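Local coordinates for protein tyrosine aminotransferase (Leishmania infantum, PDB 4IX8) that probably catalyses the pyridoxal phosphate-dependent transfer of the amino group of L-tyrosine to 2-oxoglutarate, as other aminotransferases of its family do, at residues Q404-G408 against E409-M413; S225-R229 against A230-D234; A355-E359 against H360-I364; E326-A329 against R330-K334. One frame throughout, in Å; residues are numbered along the deposited sequence.

Contact 1 of 4, residues Q404-G408 against E409-M413; sequences QVLPG and EIFGM
P407 O receives I410 N at 3.2 Å as the chain leaves its strand and curls at once into a short 3-10 turn, G408 O then collecting two further amides. F411 N lies 2.9 Å from G408 O and M413 N lies 2.9 Å from the same oxygen, and the two N-H groups reach it from opposite faces of the carbonyl plane; the M413 bond is the straighter, 163° at the hydrogen against 145°. This double grip closes the turn.

The side chains follow the turn. L406 puts CB and CD1 against the rim of the F411 ring, CD1 lying 3.9 Å from CZ, and the two side chains run at about a right angle. With its CG beside the backbone N (chi1 -59°), F411 carries its ring back toward the strand, while I410 CG2 lies over the outer part of one face. P407 CG meets I410 CG1 at 3.9 Å.

In the fold this is the exit from strand 403-407: helix 390-401 packs on P407, helix 52-56 covers L406, P407 and I410, and R418 of the antiparallel strand 416-420 touches L406 and F411.

Contact 2 of 4, residues S225-R229 against A230-D234; sequences SNFSR and AHVSD
F227 and H231, four residues apart at the start of a helix, form a T-shaped pair. The imidazole turns its edge to the phenyl face, with H231 CD2 standing 3.5 Å above the plane and over the centre of the ring. The centroids are 4.6 Å apart and the planes 80° from each other, so the C-H edge of the imidazole meets the aromatic face nearly upright. H231 reaches this place because its CG swings anti to the backbone N (chi1 -173°), back toward the residues ahead of the helix.

The apolar part is completed by V232, whose CG2 comes within 3.7 Å of F227 CB; this same methyl also rests on S228 O.

Hydrogen bonds define the helix start. S228 is the N-cap: its OG, held between the backbone N and the carbonyl carbon (chi1 69°), accepts from H231 N at 3.1 Å. The main-chain oxygens then begin the regular pattern, V232 N to S228 O at 3.2 Å and S233 N to R229 O at 2.9 Å, while a weak bond also joins H231 N to S228 O.

The charged group is R229, whose extended chain ends in a salt bridge with D267 and a cation-pi contact with F268.

Thus the loop following strand 211-217 hands over to helix 229-242, and the aromatic pair packs on strand 197-198, where C198 touches both side chains and E197 touches H231.

Contact 3 of 4, residues A355-E359 against H360-I364; sequences ARLLE and HDIGI
L358 N donates to A355 O at 2.9 Å, and E359 N to R356 O at 3.1 Å, in the turn that follows helix 337-355. The chain then comes back alongside this turn without a hydrogen bond between 355-359 and 360-364, so the contact rests on van der Waals packing.

L357 carries much of it. Its CD2 lies 4.0 Å from I362 CD1, the two side chains meeting at about a right angle, while the other methyl, CD1, faces I364 CG2 at 4.3 Å. I362 CG1 stands between its backbone N and carbonyl carbon (chi1 44°), which brings CD1 to 3.6 Å from L357 O. L358 CD2 also approaches I364 O.

H360 turns the edge of its imidazole to the R356 carbonyl, ND1 lying 3.7 Å from R356 O; this ND1 is buried by the contact and has no partner in the model. Beyond it, D361 centres an inverse gamma turn.

The turn links helix 337-355 to the edge strand 364-365. Helix 425-442 covers it: D433 pairs with R356 in a salt bridge, I436 touches H360, and C439 and E440 touch I362.

Contact 4 of 4, residues E326-A329 against R330-K334; sequences EAIA and RTLLK
E326 OE2 sits at the edge of the R330 guanidinium, close to its plane, one helical turn back along the chain. The carboxylate stands nearly perpendicular to that group, the planes 87° apart, and OE2 is met on its anti side. The salt bridge is carried by R330 NE, 2.7 Å from E326 OE2, with R330 NH2 adding a weak bond to the same oxygen. A bend at chi2 (59°) brings the carboxylate over to the arginine, which runs extended from CG to NE. The other carboxylate oxygen, OE1, is bound by N113, so both oxygens of this buried group are engaged.

Further polar bonds hold the same stretch of chain. T331 OG1 donates to A327 O at 2.9 Å, returning the hydroxyl to the main chain. I328 O takes two amides, L332 N at 2.9 Å and T331 N at 3.2 Å. A water bridges onward, donating to A329 O and accepting from L333 N at 3.0 Å. Alongside, I328 CG2 packs on L332 CB at 4.0 Å.

Helix 322-331 lies here against two others: helix 87-99 touches E326, A327 and T331, and helix 112-122 touches I328, A329 and L332, while L332 also reaches T280 and Y283.

None of the four contacts touches another. Contacts 1 and 3 are the nearest pair, with centres 19 Å apart and nearest atoms about 8 Å apart; both adjoin the five-strand sheet, contact 1 leaving strand 403-407 and contact 3 entering the edge strand 364-365. Contact 2 starts the helix that follows strand 211-217 of the eight-strand sheet, its centre 24 Å from that of contact 1. Contact 4 lies farthest off, 44 Å from contact 3 and 36 Å from contact 1, centre to centre. It adjoins the probable cofactor site: L332 packs on T280 and Y283, two residues before and one after K282, the lysine predicted to carry pyridoxal phosphate.

Contact 1 of 4, residues Q404-G408 against E409-M413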
loop_
_atom_site.group_PDB
_atom_site.type_symbol
_atom_site.label_atom_id
_atom_site.label_comp_id
_atom_site.label_asym_id
_atom_site.label_seq_id
_atom_site.Cartn_x
_atom_site.Cartn_y
_atom_site.Cartn_z
ATOM N N GLN A 404 22.281 10.276 15.995
ATOM C CA GLN A 404 21.874 10.300 14.619
ATOM C C GLN A 404 20.771 11.350 14.414
ATOM O O GLN A 404 19.695 11.283 15.016
ATOM C CB GLN A 404 21.405 8.897 14.190
ATOM C CG GLN A 404 21.270 8.750 12.663
ATOM C CD GLN A 404 20.535 7.502 12.259
ATOM O OE1 GLN A 404 20.452 6.542 13.031
ATOM N NE2 GLN A 404 19.999 7.499 11.056
ATOM N N VAL A 405 21.041 12.313 13.545
ATOM C CA VAL A 405 20.006 13.218 13.079
ATOM C C VAL A 405 19.833 12.931 11.581
ATOM O O VAL A 405 20.338 11.926 11.094
ATOM C CB VAL A 405 20.355 14.688 13.346
ATOM C CG1 VAL A 405 20.432 14.924 14.848
ATOM C CG2 VAL A 405 21.677 15.091 12.664
ATOM N N LEU A 406 19.049 13.745 10.881
ATOM C CA LEU A 406 18.909 13.615 9.430
ATOM C C LEU A 406 19.302 14.944 8.826
ATOM O O LEU A 406 18.817 15.973 9.260
ATOM C CB LEU A 406 17.483 13.241 9.010
ATOM C CG LEU A 406 17.020 11.813 9.327
ATOM C CD1 LEU A 406 15.570 11.638 8.928
ATOM C CD2 LEU A 406 17.906 10.785 8.627
ATOM N N PRO A 407 20.152 14.922 7.798
ATOM C CA PRO A 407 20.500 16.159 7.108
ATOM C C PRO A 407 19.321 16.662 6.304
ATOM O O PRO A 407 18.600 15.816 5.757
ATOM C CB PRO A 407 21.639 15.733 6.188
ATOM C CG PRO A 407 21.379 14.273 5.922
ATOM C CD PRO A 407 20.794 13.743 7.184
ATOM N N GLY A 408 19.127 17.981 6.231
ATOM C CA GLY A 408 17.975 18.566 5.549
ATOM C C GLY A 408 17.947 18.393 4.054
ATOM O O GLY A 408 16.900 18.574 3.415
ATOM N N GLU A 409 19.111 18.072 3.500
ATOM C CA GLU A 409 19.255 17.650 2.101
ATOM C C GLU A 409 18.183 16.619 1.729
ATOM O O GLU A 409 17.500 16.739 0.734
ATOM C CB GLU A 409 20.641 17.047 1.908
ATOM C CG GLU A 409 21.258 17.229 0.562
ATOM C CD GLU A 409 22.606 16.515 0.457
ATOM O OE1 GLU A 409 22.643 15.483 -0.262
ATOM O OE2 GLU A 409 23.600 16.947 1.108
ATOM N N ILE A 410 18.026 15.615 2.578
ATOM C CA ILE A 410 17.045 14.552 2.403
ATOM C C ILE A 410 15.642 15.079 2.126
ATOM O O ILE A 410 14.843 14.402 1.489
ATOM C CB ILE A 410 17.013 13.653 3.690
ATOM C CG1 ILE A 410 18.344 12.944 3.850
ATOM C CG2 ILE A 410 15.936 12.618 3.663
ATOM C CD1 ILE A 410 18.773 12.121 2.649
ATOM N N PHE A 411 15.335 16.253 2.671
ATOM C CA PHE A 411 14.011 16.818 2.607
ATOM C C PHE A 411 13.933 17.957 1.611
ATOM O O PHE A 411 12.919 18.640 1.560
ATOM C CB PHE A 411 13.574 17.325 3.987
ATOM C CG PHE A 411 13.544 16.263 5.061
ATOM C CD1 PHE A 411 14.675 15.991 5.834
ATOM C CD2 PHE A 411 12.375 15.532 5.302
ATOM C CE1 PHE A 411 14.651 15.036 6.837
ATOM C CE2 PHE A 411 12.338 14.558 6.289
ATOM C CZ PHE A 411 13.483 14.300 7.063
ATOM N N GLY A 412 15.021 18.215 0.881
ATOM C CA GLY A 412 15.042 19.276 -0.120
ATOM C C GLY A 412 15.605 20.623 0.318
ATOM O O GLY A 412 15.515 21.606 -0.437
ATOM N N MET A 413 16.231 20.696 1.497
ATOM C CA MET A 413 16.837 21.966 1.913
ATOM C C MET A 413 18.062 21.744 2.785
ATOM O O MET A 413 17.957 21.378 3.949
ATOM C CB MET A 413 15.840 22.856 2.646
ATOM C CG MET A 413 16.424 24.208 2.904
ATOM S SD MET A 413 15.252 25.452 3.496
ATOM C CE MET A 413 14.317 25.830 2.022
#

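Contact 2 of 4, residues S225-R229 against A230-D234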
loop_
_atom_site.group_PDB
_atom_site.type_symbol
_atom_site.label_atom_id
_atom_site.label_comp_id
_atom_site.label_asym_id
_atom_site.label_seq_id
_atom_site.Cartn_x
_atom_site.Cartn_y
_atom_site.Cartn_z
ATOM N N SER A 225 5.932 23.496 11.890
ATOM C CA SER A 225 5.143 24.707 11.752
ATOM C C SER A 225 3.664 24.411 11.782
ATOM O O SER A 225 3.217 23.322 11.406
ATOM C CB SER A 225 5.476 25.419 10.442
ATOM O OG SER A 225 5.262 24.532 9.340
ATOM N N ASN A 226 2.917 25.419 12.204
ATOM C CA ASN A 226 1.475 25.419 12.150
ATOM C C ASN A 226 1.015 26.727 11.591
ATOM O O ASN A 226 1.130 27.748 12.253
ATOM C CB ASN A 226 0.860 25.197 13.524
ATOM C CG ASN A 226 -0.641 25.213 13.487
ATOM O OD1 ASN A 226 -1.270 24.464 12.714
ATOM N ND2 ASN A 226 -1.239 26.056 14.318
ATOM N N PHE A 227 0.514 26.686 10.359
ATOM C CA PHE A 227 0.127 27.882 9.620
ATOM C C PHE A 227 -1.000 28.696 10.234
ATOM O O PHE A 227 -2.011 28.162 10.652
ATOM C CB PHE A 227 -0.305 27.488 8.206
ATOM C CG PHE A 227 0.825 27.085 7.280
ATOM C CD1 PHE A 227 2.127 27.462 7.529
ATOM C CD2 PHE A 227 0.566 26.343 6.123
ATOM C CE1 PHE A 227 3.154 27.117 6.661
ATOM C CE2 PHE A 227 1.611 25.995 5.238
ATOM C CZ PHE A 227 2.896 26.369 5.512
ATOM N N SER A 228 -0.840 30.016 10.208
ATOM C CA SER A 228 -1.910 30.930 10.581
ATOM C C SER A 228 -3.072 30.791 9.573
ATOM O O SER A 228 -2.881 30.362 8.451
ATOM C CB SER A 228 -1.389 32.374 10.592
ATOM O OG SER A 228 -1.110 32.802 9.235
ATOM N N ARG A 229 -4.258 31.206 9.983
ATOM C CA ARG A 229 -5.390 31.202 9.112
ATOM C C ARG A 229 -5.060 32.074 7.916
ATOM O O ARG A 229 -5.317 31.705 6.780
ATOM C CB ARG A 229 -6.635 31.722 9.842
ATOM C CG ARG A 229 -7.856 31.768 8.949
ATOM C CD ARG A 229 -9.150 32.028 9.712
ATOM N NE ARG A 229 -10.266 31.911 8.780
ATOM C CZ ARG A 229 -10.938 30.784 8.539
ATOM N NH1 ARG A 229 -10.635 29.660 9.185
ATOM N NH2 ARG A 229 -11.924 30.771 7.644
ATOM N N ALA A 230 -4.382 33.183 8.160
ATOM C CA ALA A 230 -4.168 34.166 7.100
ATOM C C ALA A 230 -3.265 33.608 6.009
ATOM O O ALA A 230 -3.455 33.886 4.823
ATOM C CB ALA A 230 -3.587 35.470 7.676
ATOM N N HIS A 231 -2.270 32.829 6.391
ATOM C CA HIS A 231 -1.387 32.244 5.388
ATOM C C HIS A 231 -2.133 31.166 4.583
ATOM O O HIS A 231 -1.938 31.044 3.370
ATOM C CB HIS A 231 -0.150 31.658 6.048
ATOM C CG HIS A 231 0.897 31.169 5.092
ATOM N ND1 HIS A 231 1.453 31.955 4.098
ATOM C CD2 HIS A 231 1.502 29.962 4.999
ATOM C CE1 HIS A 231 2.362 31.252 3.440
ATOM N NE2 HIS A 231 2.393 30.032 3.953
ATOM N N VAL A 232 -2.986 30.378 5.245
ATOM C CA VAL A 232 -3.728 29.346 4.526
ATOM C C VAL A 232 -4.708 30.028 3.548
ATOM O O VAL A 232 -4.834 29.623 2.385
ATOM C CB VAL A 232 -4.470 28.414 5.489
ATOM C CG1 VAL A 232 -5.318 27.411 4.713
ATOM C CG2 VAL A 232 -3.465 27.652 6.383
ATOM N N SER A 233 -5.289 31.145 3.976
ATOM C CA SER A 233 -6.170 31.933 3.126
ATOM C C SER A 233 -5.428 32.396 1.886
ATOM O O SER A 233 -5.930 32.270 0.752
ATOM C CB SER A 233 -6.676 33.134 3.906
ATOM O OG SER A 233 -7.672 33.822 3.205
ATOM N N ASP A 234 -4.192 32.832 2.087
ATOM C CA ASP A 234 -3.378 33.324 0.985
ATOM C C ASP A 234 -3.001 32.191 0.023
ATOM O O ASP A 234 -2.982 32.386 -1.191
ATOM C CB ASP A 234 -2.101 33.988 1.501
ATOM C CG ASP A 234 -2.344 35.353 2.084
ATOM O OD1 ASP A 234 -3.435 35.936 1.858
ATOM O OD2 ASP A 234 -1.418 35.838 2.765
#

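Contact 3 of 4, residues A355-E359 against H360-I364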
loop_
_atom_site.group_PDB
_atom_site.type_symbol
_atom_site.label_atom_id
_atom_site.label_comp_id
_atom_site.label_asym_id
_atom_site.label_seq_id
_atom_site.Cartn_x
_atom_site.Cartn_y
_atom_site.Cartn_z
ATOM N N ALA A 355 15.362 23.606 22.892
ATOM C CA ALA A 355 15.510 25.033 23.119
ATOM C C ALA A 355 16.824 25.275 23.838
ATOM O O ALA A 355 17.444 26.309 23.637
ATOM C CB ALA A 355 14.337 25.585 23.928
ATOM N N ARG A 356 17.281 24.303 24.616
ATOM C CA ARG A 356 18.536 24.462 25.341
ATOM C C ARG A 356 19.699 24.708 24.393
ATOM O O ARG A 356 20.654 25.372 24.774
ATOM C CB ARG A 356 18.855 23.238 26.217
ATOM C CG ARG A 356 17.952 23.052 27.448
ATOM C CD ARG A 356 18.412 21.815 28.339
ATOM N NE ARG A 356 19.859 21.615 28.200
ATOM C CZ ARG A 356 20.457 20.453 27.984
ATOM N NH1 ARG A 356 19.770 19.324 27.965
ATOM N NH2 ARG A 356 21.766 20.420 27.816
ATOM N N LEU A 357 19.600 24.231 23.159
ATOM C CA LEU A 357 20.654 24.455 22.164
ATOM C C LEU A 357 20.876 25.945 21.855
ATOM O O LEU A 357 21.979 26.340 21.471
ATOM C CB LEU A 357 20.329 23.737 20.850
ATOM C CG LEU A 357 20.455 22.206 20.861
ATOM C CD1 LEU A 357 19.831 21.650 19.647
ATOM C CD2 LEU A 357 21.922 21.738 20.970
ATOM N N LEU A 358 19.847 26.764 22.069
ATOM C CA LEU A 358 19.917 28.196 21.785
ATOM C C LEU A 358 20.632 28.985 22.895
ATOM O O LEU A 358 21.034 30.133 22.683
ATOM C CB LEU A 358 18.508 28.745 21.607
ATOM C CG LEU A 358 17.694 28.090 20.492
ATOM C CD1 LEU A 358 16.260 28.596 20.484
ATOM C CD2 LEU A 358 18.334 28.339 19.138
ATOM N N GLU A 359 20.812 28.372 24.069
ATOM C CA GLU A 359 21.441 29.072 25.176
ATOM C C GLU A 359 22.966 29.136 25.024
ATOM O O GLU A 359 23.605 29.913 25.700
ATOM C CB GLU A 359 21.070 28.412 26.511
ATOM C CG GLU A 359 19.580 28.447 26.809
ATOM C CD GLU A 359 19.172 27.577 28.004
ATOM O OE1 GLU A 359 20.036 27.067 28.745
ATOM O OE2 GLU A 359 17.957 27.388 28.195
ATOM N N HIS A 360 23.532 28.325 24.135
ATOM C CA HIS A 360 24.979 28.314 23.879
ATOM C C HIS A 360 25.262 28.915 22.510
ATOM O O HIS A 360 24.449 28.785 21.586
ATOM C CB HIS A 360 25.538 26.892 23.903
ATOM C CG HIS A 360 25.405 26.198 25.220
ATOM N ND1 HIS A 360 24.263 25.511 25.596
ATOM C CD2 HIS A 360 26.284 26.047 26.237
ATOM C CE1 HIS A 360 24.439 25.000 26.800
ATOM N NE2 HIS A 360 25.657 25.308 27.209
ATOM N N ASP A 361 26.432 29.514 22.355
ATOM C CA ASP A 361 26.776 30.138 21.089
ATOM C C ASP A 361 27.450 29.133 20.152
ATOM O O ASP A 361 28.654 29.205 19.916
ATOM C CB ASP A 361 27.670 31.348 21.362
ATOM C CG ASP A 361 27.958 32.148 20.127
ATOM O OD1 ASP A 361 27.034 32.404 19.344
ATOM O OD2 ASP A 361 29.122 32.537 19.941
ATOM N N ILE A 362 26.669 28.198 19.620
ATOM C CA ILE A 362 27.228 27.037 18.916
ATOM C C ILE A 362 26.767 26.929 17.474
ATOM O O ILE A 362 27.036 25.924 16.809
ATOM C CB ILE A 362 26.871 25.715 19.641
ATOM C CG1 ILE A 362 25.411 25.731 20.054
ATOM C CG2 ILE A 362 27.738 25.536 20.889
ATOM C CD1 ILE A 362 24.827 24.385 20.359
ATOM N N GLY A 363 26.051 27.942 16.989
ATOM C CA GLY A 363 25.757 28.051 15.570
ATOM C C GLY A 363 24.501 27.330 15.134
ATOM O O GLY A 363 24.333 27.032 13.943
ATOM N N ILE A 364 23.617 27.066 16.100
ATOM C CA ILE A 364 22.329 26.406 15.868
ATOM C C ILE A 364 21.180 27.359 16.181
ATOM O O ILE A 364 21.061 27.857 17.293
ATOM C CB ILE A 364 22.176 25.122 16.709
ATOM C CG1 ILE A 364 23.113 24.054 16.172
ATOM C CG2 ILE A 364 20.731 24.572 16.653
ATOM C CD1 ILE A 364 23.262 22.879 17.058
#

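Contact 4 of 4, residues E326-A329 against R330-K334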
loop_
_atom_site.group_PDB
_atom_site.type_symbol
_atom_site.label_atom_id
_atom_site.label_comp_id
_atom_site.label_asym_id
_atom_site.label_seq_id
_atom_site.Cartn_x
_atom_site.Cartn_y
_atom_site.Cartn_z
ATOM N N GLU A 326 -13.150 -1.121 10.159
ATOM C CA GLU A 326 -14.289 -1.221 11.072
ATOM C C GLU A 326 -13.879 -0.747 12.473
ATOM O O GLU A 326 -14.632 0.008 13.116
ATOM C CB GLU A 326 -14.840 -2.670 11.097
ATOM C CG GLU A 326 -15.966 -2.957 12.102
ATOM C CD GLU A 326 -17.203 -2.109 11.903
ATOM O OE1 GLU A 326 -17.303 -1.439 10.850
ATOM O OE2 GLU A 326 -18.082 -2.110 12.794
ATOM N N ALA A 327 -12.690 -1.122 12.943
ATOM C CA ALA A 327 -12.275 -0.695 14.293
ATOM C C ALA A 327 -12.248 0.822 14.407
ATOM O O ALA A 327 -12.700 1.396 15.400
ATOM C CB ALA A 327 -10.898 -1.265 14.663
ATOM N N ILE A 328 -11.770 1.476 13.359
ATOM C CA ILE A 328 -11.641 2.934 13.376
ATOM C C ILE A 328 -13.015 3.550 13.154
ATOM O O ILE A 328 -13.326 4.617 13.705
ATOM C CB ILE A 328 -10.641 3.426 12.298
ATOM C CG1 ILE A 328 -9.233 3.005 12.682
ATOM C CG2 ILE A 328 -10.682 4.938 12.145
ATOM C CD1 ILE A 328 -8.254 3.110 11.567
ATOM N N ALA A 329 -13.857 2.862 12.385
ATOM C CA ALA A 329 -15.225 3.340 12.182
ATOM C C ALA A 329 -15.978 3.366 13.522
ATOM O O ALA A 329 -16.827 4.224 13.762
ATOM C CB ALA A 329 -15.970 2.452 11.177
ATOM N N ARG A 330 -15.606 2.477 14.424
ATOM C CA ARG A 330 -16.311 2.362 15.720
ATOM C C ARG A 330 -15.809 3.380 16.736
ATOM O O ARG A 330 -16.548 3.733 17.646
ATOM C CB ARG A 330 -16.148 0.958 16.305
ATOM C CG ARG A 330 -17.047 -0.061 15.670
ATOM C CD ARG A 330 -16.802 -1.472 16.199
ATOM N NE ARG A 330 -17.471 -2.456 15.360
ATOM C CZ ARG A 330 -17.619 -3.748 15.634
ATOM N NH1 ARG A 330 -17.180 -4.270 16.768
ATOM N NH2 ARG A 330 -18.226 -4.528 14.750
ATOM N N THR A 331 -14.581 3.875 16.565
ATOM C CA THR A 331 -13.932 4.631 17.633
ATOM C C THR A 331 -13.446 6.055 17.272
ATOM O O THR A 331 -13.236 6.882 18.163
ATOM C CB THR A 331 -12.721 3.835 18.174
ATOM O OG1 THR A 331 -11.789 3.579 17.117
ATOM C CG2 THR A 331 -13.192 2.498 18.820
ATOM N N LEU A 332 -13.335 6.363 15.991
ATOM C CA LEU A 332 -12.764 7.644 15.571
ATOM C C LEU A 332 -13.489 8.832 16.196
ATOM O O LEU A 332 -12.897 9.859 16.474
ATOM C CB LEU A 332 -12.813 7.754 14.041
ATOM C CG LEU A 332 -12.188 9.028 13.481
ATOM C CD1 LEU A 332 -10.689 9.068 13.707
ATOM C CD2 LEU A 332 -12.500 9.115 11.984
ATOM N N LEU A 333 -14.791 8.697 16.343
ATOM C CA LEU A 333 -15.632 9.743 16.909
ATOM C C LEU A 333 -15.721 9.650 18.424
ATOM O O LEU A 333 -16.344 10.482 19.040
ATOM C CB LEU A 333 -17.043 9.657 16.323
ATOM C CG LEU A 333 -17.201 9.822 14.811
ATOM C CD1 LEU A 333 -18.655 9.557 14.447
ATOM C CD2 LEU A 333 -16.789 11.207 14.355
ATOM N N LYS A 334 -15.208 8.578 19.008
ATOM C CA LYS A 334 -15.377 8.338 20.443
ATOM C C LYS A 334 -14.096 8.597 21.235
ATOM O O LYS A 334 -14.110 8.630 22.438
ATOM C CB LYS A 334 -15.845 6.904 20.686
ATOM C CG LYS A 334 -17.255 6.597 20.208
ATOM C CD LYS A 334 -17.720 5.267 20.833
ATOM C CE LYS A 334 -19.105 4.852 20.374
ATOM N NZ LYS A 334 -19.536 3.521 20.946
HETATM O O HOH W 1 -16.452 6.340 15.675
#